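Local coordinates for protein pentafunctional AROM polypeptide (PDB 5SWV) that catalyses several steps of the shikimate pathway, with this fragment carrying its dehydroquinate dehydratase and shikimate dehydrogenase parts, at residues Lys169-Ala174 with Ile199-Gly204; Asn178-Leu183 with Gln208-Leu213; Ile83-Leu88 with Ser138-Ser143; Ser12-Leu17 with Met217-His222. One frame throughout, in Å; residues are numbered along the deposited sequence.

Interaction 1: residues Lys169-Ala174 with Ile199-Gly204; sequences KLVGMA and ILFNMG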
loop_
_atom_site.group_PDB
_atom_site.type_symbol
_atom_site.label_atom_id
_atom_site.label_comp_id
_atom_site.label_asym_id
_atom_site.label_seq_id
_atom_site.Cartn_x
_atom_site.Cartn_y
_atom_site.Cartn_z
ATOM N N LYS A 169 -2.955 21.327 10.485
ATOM C CA LYS A 169 -2.838 20.396 11.590
ATOM C C LYS A 169 -2.790 21.205 12.878
ATOM O O LYS A 169 -1.880 22.000 13.076
ATOM C CB LYS A 169 -1.587 19.564 11.413
ATOM C CG LYS A 169 -1.355 18.514 12.480
ATOM C CD LYS A 169 0.012 17.882 12.261
ATOM C CE LYS A 169 0.654 17.476 13.575
ATOM N NZ LYS A 169 0.417 16.045 13.885
ATOM N N LEU A 170 -3.783 21.006 13.743
ATOM C CA LEU A 170 -3.846 21.694 15.033
ATOM C C LEU A 170 -3.911 20.638 16.111
ATOM O O LEU A 170 -4.786 19.772 16.066
ATOM C CB LEU A 170 -5.079 22.579 15.109
ATOM C CG LEU A 170 -5.221 23.622 14.010
ATOM C CD1 LEU A 170 -6.530 24.373 14.187
ATOM C CD2 LEU A 170 -4.042 24.592 13.992
ATOM N N VAL A 171 -2.990 20.708 17.074
ATOM C CA VAL A 171 -2.919 19.707 18.132
ATOM C C VAL A 171 -2.852 20.336 19.509
ATOM O O VAL A 171 -1.891 21.013 19.821
ATOM C CB VAL A 171 -1.702 18.788 17.971
ATOM C CG1 VAL A 171 -1.730 17.706 19.050
ATOM C CG2 VAL A 171 -1.685 18.179 16.576
ATOM N N GLY A 172 -3.861 20.081 20.333
ATOM C CA GLY A 172 -3.890 20.584 21.699
ATOM C C GLY A 172 -3.294 19.583 22.662
ATOM O O GLY A 172 -2.905 18.489 22.255
ATOM N N MET A 173 -3.197 19.980 23.931
ATOM C CA MET A 173 -2.909 19.061 25.017
ATOM C C MET A 173 -4.174 18.974 25.845
ATOM O O MET A 173 -4.732 20.001 26.249
ATOM C CB MET A 173 -1.738 19.567 25.864
ATOM C CG MET A 173 -1.394 18.693 27.079
ATOM S SD MET A 173 -0.666 17.079 26.679
ATOM C CE MET A 173 0.963 17.547 26.094
ATOM N N ALA A 174 -4.630 17.755 26.100
ATOM C CA ALA A 174 -5.865 17.555 26.845
ATOM C C ALA A 174 -5.582 17.466 28.333
ATOM O O ALA A 174 -4.673 16.746 28.744
ATOM C CB ALA A 174 -6.561 16.296 26.375
ATOM N N ILE A 199 -6.367 18.120 10.083
ATOM C CA ILE A 199 -5.945 17.155 11.106
ATOM C C ILE A 199 -6.090 17.855 12.457
ATOM O O ILE A 199 -5.540 18.927 12.661
ATOM C CB ILE A 199 -4.475 16.717 10.934
ATOM C CG1 ILE A 199 -4.189 16.264 9.502
ATOM C CG2 ILE A 199 -4.135 15.581 11.892
ATOM C CD1 ILE A 199 -2.722 16.002 9.235
ATOM N N LEU A 200 -6.798 17.228 13.384
ATOM C CA LEU A 200 -7.188 17.876 14.628
ATOM C C LEU A 200 -7.389 16.873 15.752
ATOM O O LEU A 200 -8.222 15.988 15.651
ATOM C CB LEU A 200 -8.468 18.650 14.380
ATOM C CG LEU A 200 -9.121 19.388 15.549
ATOM C CD1 LEU A 200 -8.222 20.524 16.012
ATOM C CD2 LEU A 200 -10.501 19.906 15.150
ATOM N N PHE A 201 -6.615 17.025 16.820
ATOM C CA PHE A 201 -6.699 16.157 17.998
ATOM C C PHE A 201 -5.944 16.760 19.170
ATOM O O PHE A 201 -5.321 17.803 19.040
ATOM C CB PHE A 201 -6.150 14.761 17.699
ATOM C CG PHE A 201 -4.715 14.741 17.280
ATOM C CD1 PHE A 201 -4.358 14.968 15.950
ATOM C CD2 PHE A 201 -3.711 14.445 18.191
ATOM C CE1 PHE A 201 -3.027 14.926 15.551
ATOM C CE2 PHE A 201 -2.374 14.391 17.793
ATOM C CZ PHE A 201 -2.035 14.646 16.475
ATOM N N ASN A 202 -6.047 16.099 20.319
ATOM C CA ASN A 202 -5.307 16.451 21.509
ATOM C C ASN A 202 -4.339 15.334 21.806
ATOM O O ASN A 202 -4.728 14.156 21.833
ATOM C CB ASN A 202 -6.230 16.622 22.703
ATOM C CG ASN A 202 -7.217 17.763 22.523
ATOM O OD1 ASN A 202 -6.836 18.873 22.160
ATOM N ND2 ASN A 202 -8.489 17.498 22.787
ATOM N N MET A 203 -3.080 15.705 22.016
ATOM C CA MET A 203 -2.107 14.775 22.556
ATOM C C MET A 203 -2.294 14.665 24.071
ATOM O O MET A 203 -3.119 15.376 24.658
ATOM C CB MET A 203 -0.689 15.165 22.144
ATOM C CG MET A 203 -0.134 16.471 22.702
ATOM S SD MET A 203 1.504 16.936 22.063
ATOM C CE MET A 203 1.428 16.490 20.338
ATOM N N GLY A 204 -1.546 13.756 24.686
ATOM C CA GLY A 204 -1.718 13.422 26.094
ATOM C C GLY A 204 -2.537 12.160 26.202
ATOM O O GLY A 204 -3.353 11.874 25.333
#
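Val171 holds CG1 anti to its backbone N (chi1 -176°) and CG2 beside that N, while Phe201 keeps CG between its backbone N and carbonyl carbon (chi1 60°); the first places both valine methyls, the second the ring's CG, and the methyls come to lie against the ring. Val171 CG2 lies over one face, offset toward the rim, 3.6 Å from Phe201 CZ and 3.9 Å from the ring centroid, a CH-pi contact. The second methyl, Val171 CG1, also meets Met203 CE at 3.6 Å. Lys169 approaches the same ring differently: its chain bends near the end and NZ arrives at the edge, close to the ring plane, 3.8 Å from Phe201 CZ. Farther along this side, Met173 and Met203 cross at about a right angle, Met173 CE lying 3.7 Å from Met203 CG. The other side of the strands carries Leu170 against Leu200, and Asn202, whose CB is 3.7 Å from Ala174 CB. The amide of Asn202 is held by Asn180 and Trp148. Beneath the side chains runs a parallel ladder of five backbone bonds, from Leu170 N to Ile199 O at 2.9 Å through to Ala174 N to Met203 O; the link from Phe201 N to Leu170 O is weak at 3.4 Å. The strand segments are twisted 27° against each other. This pairing closes the beta-alpha-beta unit of strand 167-173, helix 177-193 and strand 198-203, the repeating element of a TIM barrel.

Interaction 2: residues Asn178-Leu183 with Gln208-Leu213; sequences NDNLEL and QLSRIL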
loop_
_atom_site.group_PDB
_atom_site.type_symbol
_atom_site.label_atom_id
_atom_site.label_comp_id
_atom_site.label_asym_id
_atom_site.label_seq_id
_atom_site.Cartn_x
_atom_site.Cartn_y
_atom_site.Cartn_z
ATOM N N ASN A 178 -13.469 16.548 28.838
ATOM C CA ASN A 178 -14.201 17.675 28.286
ATOM C C ASN A 178 -13.488 18.414 27.134
ATOM O O ASN A 178 -14.140 18.934 26.228
ATOM C CB ASN A 178 -14.579 18.660 29.384
ATOM C CG ASN A 178 -15.803 19.440 29.018
ATOM O OD1 ASN A 178 -16.909 18.896 29.047
ATOM N ND2 ASN A 178 -15.621 20.697 28.606
ATOM N N ASP A 179 -12.155 18.449 27.184
ATOM C CA ASP A 179 -11.333 19.046 26.132
ATOM C C ASP A 179 -11.496 18.327 24.780
ATOM O O ASP A 179 -11.476 18.963 23.741
ATOM C CB ASP A 179 -9.837 19.097 26.543
ATOM C CG ASP A 179 -9.523 20.186 27.599
ATOM O OD1 ASP A 179 -10.301 21.157 27.772
ATOM O OD2 ASP A 179 -8.470 20.067 28.269
ATOM N N ASN A 180 -11.660 17.012 24.801
ATOM C CA ASN A 180 -11.903 16.235 23.584
ATOM C C ASN A 180 -13.272 16.531 22.982
ATOM O O ASN A 180 -13.426 16.559 21.762
ATOM C CB ASN A 180 -11.750 14.727 23.854
ATOM C CG ASN A 180 -10.334 14.351 24.263
ATOM O OD1 ASN A 180 -9.374 14.874 23.717
ATOM N ND2 ASN A 180 -10.197 13.458 25.236
ATOM N N LEU A 181 -14.250 16.765 23.852
ATOM C CA LEU A 181 -15.600 17.129 23.427
ATOM C C LEU A 181 -15.679 18.550 22.871
ATOM O O LEU A 181 -16.320 18.774 21.849
ATOM C CB LEU A 181 -16.589 16.949 24.580
ATOM C CG LEU A 181 -16.690 15.526 25.150
ATOM C CD1 LEU A 181 -17.813 15.470 26.163
ATOM C CD2 LEU A 181 -16.931 14.475 24.079
ATOM N N GLU A 182 -15.040 19.508 23.531
ATOM C CA GLU A 182 -14.982 20.863 22.994
ATOM C C GLU A 182 -14.305 20.864 21.614
ATOM O O GLU A 182 -14.710 21.591 20.714
ATOM C CB GLU A 182 -14.291 21.805 23.983
ATOM C CG GLU A 182 -15.179 22.121 25.179
ATOM C CD GLU A 182 -14.506 22.881 26.314
ATOM O OE1 GLU A 182 -15.177 23.093 27.338
ATOM O OE2 GLU A 182 -13.330 23.277 26.212
ATOM N N LEU A 183 -13.305 20.006 21.459
ATOM C CA LEU A 183 -12.589 19.865 20.213
ATOM C C LEU A 183 -13.506 19.402 19.080
ATOM O O LEU A 183 -13.410 19.930 17.982
ATOM C CB LEU A 183 -11.394 18.929 20.392
ATOM C CG LEU A 183 -10.509 18.691 19.175
ATOM C CD1 LEU A 183 -9.093 18.335 19.581
ATOM C CD2 LEU A 183 -11.080 17.614 18.268
ATOM N N GLN A 208 -6.600 10.854 24.110
ATOM C CA GLN A 208 -6.695 9.683 23.225
ATOM C C GLN A 208 -8.037 9.531 22.492
ATOM O O GLN A 208 -8.056 9.125 21.329
ATOM C CB GLN A 208 -6.319 8.392 23.976
ATOM C CG GLN A 208 -4.842 8.347 24.376
ATOM C CD GLN A 208 -4.399 7.073 25.059
ATOM O OE1 GLN A 208 -3.317 7.017 25.618
ATOM N NE2 GLN A 208 -5.225 6.054 25.020
ATOM N N LEU A 209 -9.145 9.868 23.146
ATOM C CA LEU A 209 -10.433 9.911 22.440
ATOM C C LEU A 209 -10.364 10.748 21.135
ATOM O O LEU A 209 -10.884 10.317 20.091
ATOM C CB LEU A 209 -11.543 10.471 23.342
ATOM C CG LEU A 209 -12.938 10.583 22.710
ATOM C CD1 LEU A 209 -13.476 9.251 22.211
ATOM C CD2 LEU A 209 -13.915 11.191 23.691
ATOM N N SER A 210 -9.745 11.930 21.193
ATOM C CA SER A 210 -9.744 12.824 20.045
ATOM C C SER A 210 -8.951 12.245 18.872
ATOM O O SER A 210 -9.309 12.475 17.732
ATOM C CB SER A 210 -9.204 14.206 20.415
ATOM O OG SER A 210 -7.803 14.175 20.690
ATOM N N ARG A 211 -7.880 11.501 19.150
ATOM C CA ARG A 211 -7.110 10.797 18.097
ATOM C C ARG A 211 -7.982 9.766 17.390
ATOM O O ARG A 211 -7.981 9.665 16.160
ATOM C CB ARG A 211 -5.897 10.049 18.675
ATOM C CG ARG A 211 -4.782 10.917 19.244
ATOM C CD ARG A 211 -3.756 10.019 19.899
ATOM N NE ARG A 211 -2.594 10.709 20.454
ATOM C CZ ARG A 211 -1.559 11.172 19.758
ATOM N NH1 ARG A 211 -1.520 11.078 18.430
ATOM N NH2 ARG A 211 -0.555 11.755 20.405
ATOM N N ILE A 212 -8.727 9.016 18.194
ATOM C CA ILE A 212 -9.630 7.982 17.719
ATOM C C ILE A 212 -10.707 8.562 16.802
ATOM O O ILE A 212 -11.001 7.971 15.765
ATOM C CB ILE A 212 -10.215 7.225 18.929
ATOM C CG1 ILE A 212 -9.128 6.336 19.551
ATOM C CG2 ILE A 212 -11.440 6.401 18.555
ATOM C CD1 ILE A 212 -9.360 6.026 21.016
ATOM N N LEU A 213 -11.257 9.719 17.173
ATOM C CA LEU A 213 -12.283 10.422 16.372
ATOM C C LEU A 213 -11.766 11.224 15.167
ATOM O O LEU A 213 -12.547 11.549 14.258
ATOM C CB LEU A 213 -13.093 11.377 17.263
ATOM C CG LEU A 213 -13.862 10.747 18.429
ATOM C CD1 LEU A 213 -14.596 11.820 19.229
ATOM C CD2 LEU A 213 -14.820 9.675 17.941
#
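The Asn180 carboxamide turns one flat face to Leu209 and Ser210. Ser210 N stands almost directly above CG of Asn180, 4.0 Å away. On that same face Leu209 CB lies 3.8 Å from Asn180 ND2, and Ser210 CB comes within 3.4 Å of Asn180 OD1. The polar atoms of the amide are engaged by other residues: OD1 accepts from Asn202 ND2, and ND2 donates to the carbonyl of Phe206. Two bonds from separate parts of the chain thus help to fix how the amide is rotated, and its face is left for van der Waals packing. Asn180 has CG anti to the carbonyl carbon (chi1 -64°), which places CG on the side of helix 208-213. Leu209 sends CD2 back to Asn180 CB at 4.1 Å, and the same methyl is 4.5 Å from Leu181 CD2 near the surface. On the inner side, Leu183 CD1 reaches Ser210 CB at 4.2 Å. The backbones come close at this point, Asn180 CA lying 5.4 Å from Ser210 CA, although the helix axes stay 9.0 Å apart and run 31° from parallel. Both helices back onto strand 198-203: Leu183 rests on Leu200 and Asn202, and Ser210 packs on Phe201 while its OG bonds to Asn202 N. Beyond helix 208-213, Ile212 packs against helix 236-245.

Interaction 3: residues Ile83-Leu88 with Ser138-Ser143; sequences ISQGGL and SWHDLS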
loop_
_atom_site.group_PDB
_atom_site.type_symbol
_atom_site.label_atom_id
_atom_site.label_comp_id
_atom_site.label_asym_id
_atom_site.label_seq_id
_atom_site.Cartn_x
_atom_site.Cartn_y
_atom_site.Cartn_z
ATOM N N ILE A 83 11.651 21.974 19.246
ATOM C CA ILE A 83 11.591 21.686 20.670
ATOM C C ILE A 83 10.335 22.194 21.353
ATOM O O ILE A 83 9.748 21.488 22.151
ATOM C CB ILE A 83 12.887 22.147 21.378
ATOM C CG1 ILE A 83 14.035 21.233 20.931
ATOM C CG2 ILE A 83 12.756 22.102 22.903
ATOM C CD1 ILE A 83 15.394 21.858 21.029
ATOM N N SER A 84 9.878 23.382 21.014
ATOM C CA SER A 84 8.744 23.945 21.727
ATOM C C SER A 84 7.446 23.451 21.153
ATOM O O SER A 84 6.388 23.715 21.730
ATOM C CB SER A 84 8.779 25.462 21.707
ATOM O OG SER A 84 8.748 25.924 20.385
ATOM N N GLN A 85 7.514 22.749 20.024
ATOM C CA GLN A 85 6.362 22.009 19.504
ATOM C C GLN A 85 6.388 20.511 19.840
ATOM O O GLN A 85 5.564 19.755 19.323
ATOM C CB GLN A 85 6.295 22.208 18.001
ATOM C CG GLN A 85 6.138 23.661 17.610
ATOM C CD GLN A 85 4.702 24.106 17.621
ATOM O OE1 GLN A 85 3.845 23.478 17.004
ATOM N NE2 GLN A 85 4.424 25.196 18.315
ATOM N N GLY A 86 7.315 20.081 20.700
ATOM C CA GLY A 86 7.418 18.678 21.134
ATOM C C GLY A 86 8.454 17.801 20.444
ATOM O O GLY A 86 8.574 16.626 20.756
ATOM N N GLY A 87 9.200 18.360 19.502
ATOM C CA GLY A 87 10.269 17.635 18.823
ATOM C C GLY A 87 11.634 18.000 19.362
ATOM O O GLY A 87 11.745 18.480 20.477
ATOM N N LEU A 88 12.664 17.755 18.559
ATOM C CA LEU A 88 14.065 17.884 18.981
ATOM C C LEU A 88 14.844 18.960 18.251
ATOM O O LEU A 88 15.987 19.210 18.601
ATOM C CB LEU A 88 14.793 16.545 18.775
ATOM C CG LEU A 88 14.168 15.306 19.456
ATOM C CD1 LEU A 88 14.920 14.019 19.090
ATOM C CD2 LEU A 88 14.090 15.490 20.974
ATOM N N SER A 138 1.180 23.437 10.655
ATOM C CA SER A 138 0.993 22.774 11.930
ATOM C C SER A 138 1.243 23.708 13.106
ATOM O O SER A 138 2.157 24.517 13.064
ATOM C CB SER A 138 1.951 21.591 12.028
ATOM O OG SER A 138 3.261 22.035 12.341
ATOM N N TRP A 139 0.439 23.571 14.155
ATOM C CA TRP A 139 0.766 24.140 15.453
ATOM C C TRP A 139 0.336 23.206 16.580
ATOM O O TRP A 139 -0.739 22.616 16.530
ATOM C CB TRP A 139 0.122 25.506 15.638
ATOM C CG TRP A 139 0.542 26.162 16.916
ATOM C CD1 TRP A 139 -0.119 26.121 18.108
ATOM C CD2 TRP A 139 1.736 26.916 17.147
ATOM N NE1 TRP A 139 0.575 26.822 19.066
ATOM C CE2 TRP A 139 1.715 27.330 18.504
ATOM C CE3 TRP A 139 2.816 27.305 16.339
ATOM C CZ2 TRP A 139 2.735 28.106 19.076
ATOM C CZ3 TRP A 139 3.838 28.093 16.919
ATOM C CH2 TRP A 139 3.783 28.475 18.276
ATOM N N HIS A 140 1.194 23.116 17.593
ATOM C CA HIS A 140 1.020 22.258 18.752
ATOM C C HIS A 140 1.007 23.123 20.038
ATOM O O HIS A 140 1.966 23.855 20.305
ATOM C CB HIS A 140 2.167 21.235 18.803
ATOM C CG HIS A 140 2.191 20.275 17.648
ATOM N ND1 HIS A 140 2.636 20.627 16.385
ATOM C CD2 HIS A 140 1.839 18.967 17.570
ATOM C CE1 HIS A 140 2.549 19.577 15.584
ATOM N NE2 HIS A 140 2.064 18.559 16.275
ATOM N N ASP A 141 -0.071 23.063 20.817
ATOM C CA ASP A 141 -0.142 23.782 22.103
ATOM C C ASP A 141 0.238 22.863 23.264
ATOM O O ASP A 141 -0.611 22.238 23.909
ATOM C CB ASP A 141 -1.529 24.400 22.335
ATOM C CG ASP A 141 -1.657 25.074 23.699
ATOM O OD1 ASP A 141 -0.662 25.678 24.167
ATOM O OD2 ASP A 141 -2.754 24.982 24.308
ATOM N N LEU A 142 1.531 22.810 23.535
ATOM C CA LEU A 142 2.041 22.040 24.658
ATOM C C LEU A 142 1.482 22.486 26.021
ATOM O O LEU A 142 1.348 21.665 26.909
ATOM C CB LEU A 142 3.581 22.052 24.665
ATOM C CG LEU A 142 4.236 20.811 24.049
ATOM C CD1 LEU A 142 3.672 20.488 22.668
ATOM C CD2 LEU A 142 5.751 20.980 23.996
ATOM N N SER A 143 1.135 23.771 26.153
ATOM C CA SER A 143 0.612 24.349 27.398
ATOM C C SER A 143 -0.754 23.793 27.818
ATOM O O SER A 143 -1.109 23.832 28.999
ATOM C CB SER A 143 0.507 25.880 27.277
ATOM O OG SER A 143 -0.682 26.269 26.613
#
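Trp139 presents one face of its indole to Gln85, whose NE2 hovers over the six-membered ring, 3.3 Å from Trp139 CZ3. The amide is inclined 54° to the indole, so the nitrogen comes down on the ring while the amide plane does not stack on it. Trp146 and Lys157 are further partners of this indole. His140 comes next and grips the other end of the same amide. Gln85 is bent at chi2 (-85°), which swings CD out of the extended line of its chain. The backbone N of His140 donates to Gln85 OE1 at 2.7 Å, and its ring ND1 donates to Gln85 OE1 at 3.2 Å. Both donors approach from one side of the amide plane, and the oxygen lies in the plane of the imidazole, which stands 79° from the amide. The two bonds hold the Gln85 oxygen against His140, and the one from ND1 helps to fix the rotation of the imidazole. The CB of Asp141 points away from the loop, and its OD2 accepts from the backbone N of Trp146. Leu142 then returns to the loop, with CD2 3.6 Å from Ser84 O and 3.8 Å from Gly86 N, and CD1 3.9 Å from Gln85 O. This is the arrangement of loops gathered above the C-terminal ends of TIM-barrel strands, where such enzymes have their active sites. His140 beside Lys169 is consistent with the histidine and Schiff-base lysine of type I dehydroquinases.

Interaction 4: residues Ser12-Leu17 with Met217-His222; sequences STFLTL and MTPVTH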
loop_
_atom_site.group_PDB
_atom_site.type_symbol
_atom_site.label_atom_id
_atom_site.label_comp_id
_atom_site.label_asym_id
_atom_site.label_seq_id
_atom_site.Cartn_x
_atom_site.Cartn_y
_atom_site.Cartn_z
ATOM N N SER A 12 -7.837 7.912 7.003
ATOM C CA SER A 12 -6.420 7.747 6.686
ATOM C C SER A 12 -5.576 7.848 7.947
ATOM O O SER A 12 -5.989 8.460 8.942
ATOM C CB SER A 12 -5.957 8.766 5.635
ATOM O OG SER A 12 -6.756 9.941 5.647
ATOM N N THR A 13 -4.404 7.219 7.897
ATOM C CA THR A 13 -3.437 7.255 8.990
ATOM C C THR A 13 -2.050 7.360 8.409
ATOM O O THR A 13 -1.853 7.048 7.251
ATOM C CB THR A 13 -3.491 5.982 9.856
ATOM O OG1 THR A 13 -2.989 4.868 9.115
ATOM C CG2 THR A 13 -4.914 5.675 10.306
ATOM N N PHE A 14 -1.091 7.809 9.206
ATOM C CA PHE A 14 0.302 7.804 8.783
ATOM C C PHE A 14 1.247 7.496 9.936
ATOM O O PHE A 14 1.005 7.894 11.083
ATOM C CB PHE A 14 0.688 9.103 8.089
ATOM C CG PHE A 14 0.796 10.296 8.998
ATOM C CD1 PHE A 14 1.989 10.577 9.664
ATOM C CD2 PHE A 14 -0.274 11.193 9.137
ATOM C CE1 PHE A 14 2.108 11.699 10.480
ATOM C CE2 PHE A 14 -0.164 12.316 9.960
ATOM C CZ PHE A 14 1.030 12.564 10.639
ATOM N N LEU A 15 2.323 6.781 9.596
ATOM C CA LEU A 15 3.322 6.329 10.548
ATOM C C LEU A 15 4.284 7.456 10.883
ATOM O O LEU A 15 4.786 8.118 9.988
ATOM C CB LEU A 15 4.118 5.145 9.979
ATOM C CG LEU A 15 5.049 4.452 10.976
ATOM C CD1 LEU A 15 4.240 3.633 11.976
ATOM C CD2 LEU A 15 6.071 3.580 10.282
ATOM N N THR A 16 4.556 7.643 12.174
ATOM C CA THR A 16 5.563 8.601 12.632
ATOM C C THR A 16 6.924 7.906 12.738
ATOM O O THR A 16 7.311 7.435 13.803
ATOM C CB THR A 16 5.152 9.228 13.973
ATOM O OG1 THR A 16 4.893 8.195 14.944
ATOM C CG2 THR A 16 3.899 10.067 13.792
ATOM N N LEU A 17 7.643 7.836 11.617
ATOM C CA LEU A 17 8.912 7.105 11.562
ATOM C C LEU A 17 10.024 7.925 12.205
ATOM O O LEU A 17 10.415 8.971 11.693
ATOM C CB LEU A 17 9.274 6.764 10.127
ATOM C CG LEU A 17 10.305 5.663 9.951
ATOM C CD1 LEU A 17 9.773 4.338 10.477
ATOM C CD2 LEU A 17 10.646 5.551 8.478
ATOM N N MET A 217 -5.998 11.560 8.354
ATOM C CA MET A 217 -4.526 11.556 8.573
ATOM C C MET A 217 -4.115 11.606 10.042
ATOM O O MET A 217 -3.415 12.525 10.470
ATOM C CB MET A 217 -3.842 12.687 7.789
ATOM C CG MET A 217 -3.969 12.561 6.281
ATOM S SD MET A 217 -3.129 13.914 5.406
ATOM C CE MET A 217 -1.419 13.410 5.605
ATOM N N THR A 218 -4.552 10.604 10.800
ATOM C CA THR A 218 -4.152 10.455 12.200
ATOM C C THR A 218 -2.749 9.873 12.256
ATOM O O THR A 218 -2.446 8.939 11.514
ATOM C CB THR A 218 -5.103 9.516 12.975
ATOM O OG1 THR A 218 -6.425 10.056 12.954
ATOM C CG2 THR A 218 -4.672 9.371 14.415
ATOM N N PRO A 219 -1.879 10.426 13.116
ATOM C CA PRO A 219 -0.596 9.749 13.295
ATOM C C PRO A 219 -0.720 8.530 14.195
ATOM O O PRO A 219 -1.477 8.536 15.171
ATOM C CB PRO A 219 0.298 10.811 13.928
ATOM C CG PRO A 219 -0.637 11.768 14.546
ATOM C CD PRO A 219 -1.873 11.771 13.703
ATOM N N VAL A 220 0.029 7.499 13.826
ATOM C CA VAL A 220 0.124 6.265 14.566
ATOM C C VAL A 220 1.587 5.858 14.684
ATOM O O VAL A 220 2.454 6.379 13.972
ATOM C CB VAL A 220 -0.665 5.123 13.890
ATOM C CG1 VAL A 220 -2.132 5.493 13.767
ATOM C CG2 VAL A 220 -0.084 4.749 12.525
ATOM N N THR A 221 1.839 4.911 15.581
ATOM C CA THR A 221 3.165 4.362 15.802
ATOM C C THR A 221 3.067 2.841 15.707
ATOM O O THR A 221 2.022 2.322 15.304
ATOM C CB THR A 221 3.757 4.842 17.149
ATOM O OG1 THR A 221 5.070 4.289 17.322
ATOM C CG2 THR A 221 2.884 4.442 18.340
ATOM N N HIS A 222 4.147 2.140 16.059
ATOM C CA HIS A 222 4.206 0.673 16.011
ATOM C C HIS A 222 5.209 0.157 17.061
ATOM O O HIS A 222 6.207 0.828 17.325
ATOM C CB HIS A 222 4.614 0.248 14.604
ATOM C CG HIS A 222 4.537 -1.225 14.358
ATOM N ND1 HIS A 222 5.556 -2.088 14.698
ATOM C CD2 HIS A 222 3.573 -1.985 13.790
ATOM C CE1 HIS A 222 5.225 -3.320 14.357
ATOM N NE2 HIS A 222 4.024 -3.285 13.807
HETATM O O HOH W 1 6.718 6.562 16.534
#
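Strand 13-17 and strand 218-220 pair in parallel through four backbone bonds, Thr218 N to Ser12 O, Phe14 N to Thr218 O, Val220 N to Phe14 O and Thr16 N to Val220 O, their axes 4.6 Å apart and turned by 42°. Ser12 adds a side-chain bond, its hydroxyl OG accepting from Met217 N at 3.2 Å. Phe14 and Pro219 lie side by side, pointing the same way. Pro219 CA sits over the centre of the Phe14 ring, and Pro219 CB, 3.8 Å from Phe14 CZ, adds a CH-pi contact. At the ring edge, near its plane, Met217 O is 3.3 Å from Phe14 CE2. Pro219 CB also touches Thr16 CG2 at 3.7 Å. The opposite side of the pair carries Leu15 and Val220, the latter packed on helix 236-245. Toward the end of the pairing a water joins Thr16 OG1 and Thr221 OG1, 2.9 Å from each, and Gln233 NE2 also bonds to Thr16 OG1. The first and last barrel strands are thus joined by main-chain bonds, one serine hydroxyl bond and the apolar Phe14-Pro219 contact, with one water and Gln233 serving the Thr16 hydroxyl beyond the ring contact.

All four contacts belong to the dehydroquinase barrel. Interaction 4 joins its first and last strands, and the other three lie within the loop it closes. Interactions 1 and 3 meet on neighbouring strands: Val171 N bonds to Trp139 O at 3.0 Å, and the side chains of Lys169 and His140 pack together, probably at the catalytic centre. Triethylene glycol, probably from the crystallisation liquor, lies about 4 Å from the side chain of Met173 and likewise from that of Leu142, at the C-terminal ends of the strands. Interaction 2 backs interaction 1 from outside, their centres about 8 Å apart. Inside, Phe201 CZ meets Pro219 CG at 3.7 Å, linking interactions 1 and 4.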